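Local coordinates for acinetobacter secreted protease CpaA (PDB 6O38), which is a secreted, zinc-binding metalloprotease, probably cleaving protein substrates after export by type II secretion, seen here in complex with its chaperone, at residues Gly457-Asn463 against Met482-Ile488; Leu378-Glu384 against Gly422-Lys427. All blocks are in the same frame, centred on the assembly; numbering follows the deposited sequence.

Interactions 1 and 2 are two parallel strand pairings within one sheet, joined through the neighbouring strands 367-381 and 457-462: Gln461 N lies 2.7 Å from Val380 O, a probable hydrogen bond, and the two contact centres are about 9 Å apart. Twelve of the fourteen touching residues of interaction 1 are buried, whereas interaction 2 is only partly buried and three of its thirteen touching residues are exposed. The chemistry follows: interaction 1 sets a glycine under a tyrosine ring and carries a buried tyrosine-asparagine bond on the face whose tyrosine comes within about 10 Å of the zinc, while interaction 2 relies on aliphatic pairs and passes into a helix start with charged side chains.

Interaction 1: residues Gly457-Asn463 against Met482-Ile488; sequences GVYYQGN and MIGANDI
The ring of Tyr459 lies over the backbone of Gly484, with Gly484 O 3.4 Å above the ring plane and offset toward its rim. With CG anti to the backbone N (chi1 -162°), the ring leans across to strand 483-487 and carries its hydroxyl to Asn486. That hydroxyl donates to Asn486 OD1, which sits at the ring edge, in plane; the measured separation is very short, and at 2.6 Å resolution its exact length is doubtful. The amide plane is turned 49° from the ring, and its other end is anchored as well, since Asn486 ND2 donates to Asp487 O at 2.8 Å.

Beneath these side chains the strands run parallel, 16° apart. Tyr460 N donates to Gly484 O at 2.8 Å and Gly484 N to Val458 O at 3.1 Å, so Val458-Tyr460 against Ile483-Ala485 is the close-knit part. On the reverse face Val458 and Ile483 lie side by side, CG1 of Val458 3.6 Å from CB of Ile483, next to Tyr460 and Ala485; Leu433 and Ile437 of helix 433-439 pack there. The hydroxyl of Tyr460 leaves the pair to bond Glu464.

Toward the C-terminal ends the fit slackens. Gly462 N still reaches Asn486 O, at 3.3 Å, but beyond it the partly exposed Asn463 and Ile488 meet chiefly by Asn463 OD1 against Ile488 CG1, at 3.5 Å.

Tyr459 touches Met398 of helix 391-411, and Asn486 touches Arg397; the Tyr459 side chain is about 10 Å from the zinc held by His498, His502 and His508. With the short antiparallel strand 471-473 bordering strand 483-487 and an HExxH helix following, the arrangement fits the central sheet of a metzincin-like, reprolysin-related catalytic domain.

Interaction 2: residues Leu378-Glu384 against Gly422-Lys427; sequences LLVSSPE and GYITYK
Ile424 lies alongside Val380, both side chains pointing the same way, and its CG1 overlaps Val380 CG2 at 3.7 Å. The first torsion of Ile424, 65°, places CG1 between the backbone N and the carbonyl carbon, which turns the CG1-CD1 arm toward the valine, while CG2 is left for Leu378 CD1 at 4.3 Å. The other valine methyl, CG1, meets the CB of Tyr426 at the strand end.

On the reverse face the Tyr423 side chain runs past Leu379 and Ser381. Its CD1 is 3.9 Å from Leu379 CB, and Ser381 CB approaches the ring obliquely near the hydroxyl. This is packing; the Ser381 hydroxyl has its own hydrogen-bond partners in Gln461 and Asn386.

Four backbone hydrogen bonds fix the parallel register: Leu379 N to Gly422 O, Ile424 N to Leu379 O, Ser381 N to Ile424 O, and Tyr426 N to Ser381 O at 2.9 Å. The first three are all nearly straight at the hydrogen (164° or more), and the short strand axes lie 20° apart.

Past Ser381 the strand ends and the chain turns into a helix. Ser382 is the N-cap of helix 383-389, its OG weakly accepting from Glu384 N at 3.3 Å, and Pro383 CD packs against Lys427 CB at 3.6 Å. Glu384 and Lys427 carry opposite charges without a salt bridge between them; Lys427 NZ instead bridges to Glu464.

Strand 367-381 is thus flanked by strand 416-425 and strand 457-462. Helix 444-452 packs on Leu378, Ile424 and Tyr426 through Glu449, Thr445 and Val446, whereas helix 391-411 meets Leu379, Ser381 and Tyr423 through Met398, Ala394 and Lys395, putting the sheet between the two helices.

Interaction 1: residues Gly457-Asn463 against Met482-Ile488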
loop_
_atom_site.group_PDB
_atom_site.type_symbol
_atom_site.label_atom_id
_atom_site.label_comp_id
_atom_site.label_asym_id
_atom_site.label_seq_id
_atom_site.Cartn_x
_atom_site.Cartn_y
_atom_site.Cartn_z
ATOM N N GLY A 457 12.494 1.063 25.434
ATOM C CA GLY A 457 13.048 -0.115 24.799
ATOM C C GLY A 457 14.317 0.231 24.053
ATOM O O GLY A 457 14.686 1.399 23.912
ATOM N N VAL A 458 14.986 -0.813 23.572
ATOM C CA VAL A 458 16.240 -0.685 22.841
ATOM C C VAL A 458 16.150 -1.540 21.585
ATOM O O VAL A 458 15.582 -2.638 21.608
ATOM C CB VAL A 458 17.451 -1.088 23.715
ATOM C CG1 VAL A 458 17.180 -2.396 24.436
ATOM C CG2 VAL A 458 18.724 -1.182 22.884
ATOM N N TYR A 459 16.701 -1.032 20.484
ATOM C CA TYR A 459 16.753 -1.762 19.227
ATOM C C TYR A 459 18.157 -1.655 18.648
ATOM O O TYR A 459 18.772 -0.586 18.679
ATOM C CB TYR A 459 15.723 -1.229 18.227
ATOM C CG TYR A 459 15.429 -2.186 17.098
ATOM C CD1 TYR A 459 16.186 -2.170 15.937
ATOM C CD2 TYR A 459 14.401 -3.114 17.199
ATOM C CE1 TYR A 459 15.925 -3.045 14.905
ATOM C CE2 TYR A 459 14.132 -3.995 16.171
ATOM C CZ TYR A 459 14.897 -3.956 15.026
ATOM O OH TYR A 459 14.633 -4.832 13.997
ATOM N N TYR A 460 18.657 -2.771 18.120
ATOM C CA TYR A 460 20.049 -2.899 17.714
ATOM C C TYR A 460 20.134 -3.244 16.235
ATOM O O TYR A 460 19.441 -4.151 15.762
ATOM C CB TYR A 460 20.760 -3.967 18.550
ATOM C CG TYR A 460 22.196 -4.218 18.149
ATOM C CD1 TYR A 460 23.169 -3.246 18.336
ATOM C CD2 TYR A 460 22.579 -5.431 17.592
ATOM C CE1 TYR A 460 24.484 -3.473 17.975
ATOM C CE2 TYR A 460 23.890 -5.667 17.228
ATOM C CZ TYR A 460 24.838 -4.685 17.422
ATOM O OH TYR A 460 26.146 -4.917 17.060
ATOM N N GLN A 461 20.980 -2.515 15.510
ATOM C CA GLN A 461 21.244 -2.759 14.095
ATOM C C GLN A 461 22.709 -3.157 13.958
ATOM O O GLN A 461 23.601 -2.317 14.115
ATOM C CB GLN A 461 20.923 -1.520 13.260
ATOM C CG GLN A 461 21.381 -1.592 11.814
ATOM C CD GLN A 461 20.911 -0.401 11.000
ATOM O OE1 GLN A 461 19.859 -0.446 10.363
ATOM N NE2 GLN A 461 21.689 0.677 11.024
ATOM N N GLY A 462 22.956 -4.436 13.667
ATOM C CA GLY A 462 24.301 -4.974 13.649
ATOM C C GLY A 462 24.616 -5.670 12.335
ATOM O O GLY A 462 23.782 -5.747 11.431
ATOM N N ASN A 463 25.852 -6.163 12.254
ATOM C CA ASN A 463 26.336 -6.880 11.079
ATOM C C ASN A 463 26.772 -8.303 11.411
ATOM O O ASN A 463 27.355 -8.981 10.556
ATOM C CB ASN A 463 27.488 -6.106 10.427
ATOM C CG ASN A 463 27.780 -6.570 9.010
ATOM O OD1 ASN A 463 26.865 -6.852 8.236
ATOM N ND2 ASN A 463 29.060 -6.655 8.667
HETATM N N MSE A 482 13.046 -6.104 26.897
HETATM C CA MSE A 482 12.576 -5.214 25.844
HETATM C C MSE A 482 13.720 -4.819 24.917
HETATM O O MSE A 482 14.283 -3.730 25.039
HETATM C CB MSE A 482 11.924 -3.967 26.447
HETATM C CG MSE A 482 11.171 -3.114 25.442
HETATM SE SE MSE A 482 9.651 -4.048 24.661
HETATM C CE MSE A 482 9.228 -2.788 23.233
ATOM N N ILE A 483 14.066 -5.711 23.992
ATOM C CA ILE A 483 15.161 -5.472 23.057
ATOM C C ILE A 483 14.875 -6.229 21.766
ATOM O O ILE A 483 14.338 -7.340 21.786
ATOM C CB ILE A 483 16.522 -5.878 23.669
ATOM C CG1 ILE A 483 17.670 -5.554 22.711
ATOM C CG2 ILE A 483 16.530 -7.352 24.052
ATOM C CD1 ILE A 483 19.043 -5.759 23.313
ATOM N N GLY A 484 15.222 -5.608 20.639
ATOM C CA GLY A 484 15.065 -6.238 19.345
ATOM C C GLY A 484 16.253 -5.916 18.461
ATOM O O GLY A 484 16.973 -4.939 18.686
ATOM N N ALA A 485 16.460 -6.761 17.453
ATOM C CA ALA A 485 17.626 -6.603 16.597
ATOM C C ALA A 485 17.364 -7.192 15.218
ATOM O O ALA A 485 16.613 -8.158 15.068
ATOM C CB ALA A 485 18.866 -7.259 17.217
ATOM N N ASN A 486 17.995 -6.586 14.213
ATOM C CA ASN A 486 18.096 -7.159 12.879
ATOM C C ASN A 486 19.450 -6.781 12.296
ATOM O O ASN A 486 20.127 -5.874 12.786
ATOM C CB ASN A 486 16.960 -6.692 11.951
ATOM C CG ASN A 486 17.015 -5.205 11.653
ATOM O OD1 ASN A 486 16.303 -4.414 12.265
ATOM N ND2 ASN A 486 17.845 -4.820 10.689
ATOM N N ASP A 487 19.845 -7.487 11.242
ATOM C CA ASP A 487 21.107 -7.214 10.575
ATOM C C ASP A 487 20.855 -6.421 9.293
ATOM O O ASP A 487 19.737 -5.976 9.017
ATOM C CB ASP A 487 21.866 -8.523 10.314
ATOM C CG ASP A 487 21.277 -9.339 9.172
ATOM O OD1 ASP A 487 20.175 -9.015 8.684
ATOM O OD2 ASP A 487 21.927 -10.322 8.757
ATOM N N ILE A 488 21.906 -6.242 8.497
ATOM C CA ILE A 488 21.781 -5.616 7.189
ATOM C C ILE A 488 22.036 -6.592 6.048
ATOM O O ILE A 488 21.646 -6.297 4.907
ATOM C CB ILE A 488 22.714 -4.394 7.061
ATOM C CG1 ILE A 488 24.178 -4.825 7.159
ATOM C CG2 ILE A 488 22.389 -3.362 8.130
ATOM C CD1 ILE A 488 25.160 -3.703 6.904
#

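Interaction 2: residues Leu378-Glu384 against Gly422-Lys427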
loop_
_atom_site.group_PDB
_atom_site.type_symbol
_atom_site.label_atom_id
_atom_site.label_comp_id
_atom_site.label_asym_id
_atom_site.label_seq_id
_atom_site.Cartn_x
_atom_site.Cartn_y
_atom_site.Cartn_z
ATOM N N LEU A 378 15.563 3.262 22.084
ATOM C CA LEU A 378 16.981 3.566 21.940
ATOM C C LEU A 378 17.518 2.810 20.732
ATOM O O LEU A 378 17.452 1.577 20.688
ATOM C CB LEU A 378 17.757 3.184 23.200
ATOM C CG LEU A 378 19.282 3.163 23.071
ATOM C CD1 LEU A 378 19.819 4.546 22.733
ATOM C CD2 LEU A 378 19.927 2.626 24.340
ATOM N N LEU A 379 18.042 3.545 19.757
ATOM C CA LEU A 379 18.553 2.961 18.524
ATOM C C LEU A 379 20.061 2.787 18.645
ATOM O O LEU A 379 20.787 3.763 18.864
ATOM C CB LEU A 379 18.200 3.835 17.322
ATOM C CG LEU A 379 16.713 4.164 17.160
ATOM C CD1 LEU A 379 16.472 4.978 15.896
ATOM C CD2 LEU A 379 15.874 2.895 17.156
ATOM N N VAL A 380 20.528 1.550 18.498
ATOM C CA VAL A 380 21.944 1.214 18.591
ATOM C C VAL A 380 22.395 0.673 17.243
ATOM O O VAL A 380 21.799 -0.276 16.720
ATOM C CB VAL A 380 22.214 0.191 19.710
ATOM C CG1 VAL A 380 23.710 -0.022 19.882
ATOM C CG2 VAL A 380 21.579 0.648 21.013
ATOM N N SER A 381 23.442 1.275 16.685
ATOM C CA SER A 381 24.000 0.864 15.404
ATOM C C SER A 381 25.440 0.414 15.600
ATOM O O SER A 381 26.237 1.124 16.220
ATOM C CB SER A 381 23.935 2.001 14.382
ATOM O OG SER A 381 23.978 1.497 13.059
ATOM N N SER A 382 25.764 -0.762 15.075
ATOM C CA SER A 382 27.112 -1.292 15.206
ATOM C C SER A 382 28.084 -0.484 14.348
ATOM O O SER A 382 27.725 -0.044 13.250
ATOM C CB SER A 382 27.151 -2.763 14.794
ATOM O OG SER A 382 28.475 -3.269 14.828
ATOM N N PRO A 383 29.311 -0.259 14.825
ATOM C CA PRO A 383 30.318 0.390 13.968
ATOM C C PRO A 383 30.575 -0.360 12.674
ATOM O O PRO A 383 30.916 0.269 11.662
ATOM C CB PRO A 383 31.568 0.425 14.859
ATOM C CG PRO A 383 31.052 0.322 16.254
ATOM C CD PRO A 383 29.821 -0.530 16.178
ATOM N N GLU A 384 30.434 -1.688 12.676
ATOM C CA GLU A 384 30.549 -2.448 11.436
ATOM C C GLU A 384 29.502 -2.007 10.420
ATOM O O GLU A 384 29.783 -1.933 9.219
ATOM C CB GLU A 384 30.429 -3.946 11.720
ATOM C CG GLU A 384 31.683 -4.565 12.319
ATOM C CD GLU A 384 31.522 -6.044 12.612
ATOM O OE1 GLU A 384 30.369 -6.506 12.738
ATOM O OE2 GLU A 384 32.551 -6.747 12.709
ATOM N N GLY A 422 17.094 8.466 21.328
ATOM C CA GLY A 422 18.541 8.431 21.355
ATOM C C GLY A 422 19.128 7.524 20.294
ATOM O O GLY A 422 18.517 6.518 19.920
ATOM N N TYR A 423 20.313 7.871 19.800
ATOM C CA TYR A 423 21.005 7.074 18.793
ATOM C C TYR A 423 22.473 6.986 19.176
ATOM O O TYR A 423 23.154 8.012 19.262
ATOM C CB TYR A 423 20.843 7.684 17.396
ATOM C CG TYR A 423 21.627 6.975 16.312
ATOM C CD1 TYR A 423 21.079 5.901 15.623
ATOM C CD2 TYR A 423 22.910 7.385 15.973
ATOM C CE1 TYR A 423 21.790 5.252 14.630
ATOM C CE2 TYR A 423 23.628 6.743 14.984
ATOM C CZ TYR A 423 23.064 5.678 14.315
ATOM O OH TYR A 423 23.778 5.039 13.328
ATOM N N ILE A 424 22.959 5.768 19.407
ATOM C CA ILE A 424 24.333 5.544 19.830
ATOM C C ILE A 424 24.993 4.568 18.868
ATOM O O ILE A 424 24.348 3.668 18.320
ATOM C CB ILE A 424 24.432 5.024 21.284
ATOM C CG1 ILE A 424 23.793 3.639 21.413
ATOM C CG2 ILE A 424 23.793 6.010 22.247
ATOM C CD1 ILE A 424 23.993 3.001 22.771
ATOM N N THR A 425 26.290 4.762 18.655
ATOM C CA THR A 425 27.105 3.854 17.862
ATOM C C THR A 425 27.886 2.957 18.813
ATOM O O THR A 425 28.694 3.446 19.610
ATOM C CB THR A 425 28.056 4.624 16.945
ATOM O OG1 THR A 425 27.320 5.183 15.850
ATOM C CG2 THR A 425 29.147 3.703 16.411
ATOM N N TYR A 426 27.643 1.651 18.730
ATOM C CA TYR A 426 28.230 0.721 19.684
ATOM C C TYR A 426 28.092 -0.700 19.160
ATOM O O TYR A 426 27.084 -1.042 18.536
ATOM C CB TYR A 426 27.559 0.843 21.057
ATOM C CG TYR A 426 28.104 -0.118 22.084
ATOM C CD1 TYR A 426 29.330 0.110 22.695
ATOM C CD2 TYR A 426 27.399 -1.260 22.434
ATOM C CE1 TYR A 426 29.834 -0.770 23.632
ATOM C CE2 TYR A 426 27.895 -2.143 23.366
ATOM C CZ TYR A 426 29.111 -1.895 23.964
ATOM O OH TYR A 426 29.606 -2.778 24.896
ATOM N N LYS A 427 29.110 -1.516 19.419
ATOM C CA LYS A 427 29.117 -2.926 19.051
ATOM C C LYS A 427 28.841 -3.767 20.292
ATOM O O LYS A 427 29.640 -3.768 21.235
ATOM C CB LYS A 427 30.456 -3.315 18.423
ATOM C CG LYS A 427 30.727 -4.813 18.383
ATOM C CD LYS A 427 30.179 -5.454 17.121
ATOM C CE LYS A 427 30.581 -6.919 17.032
ATOM N NZ LYS A 427 29.700 -7.793 17.853
#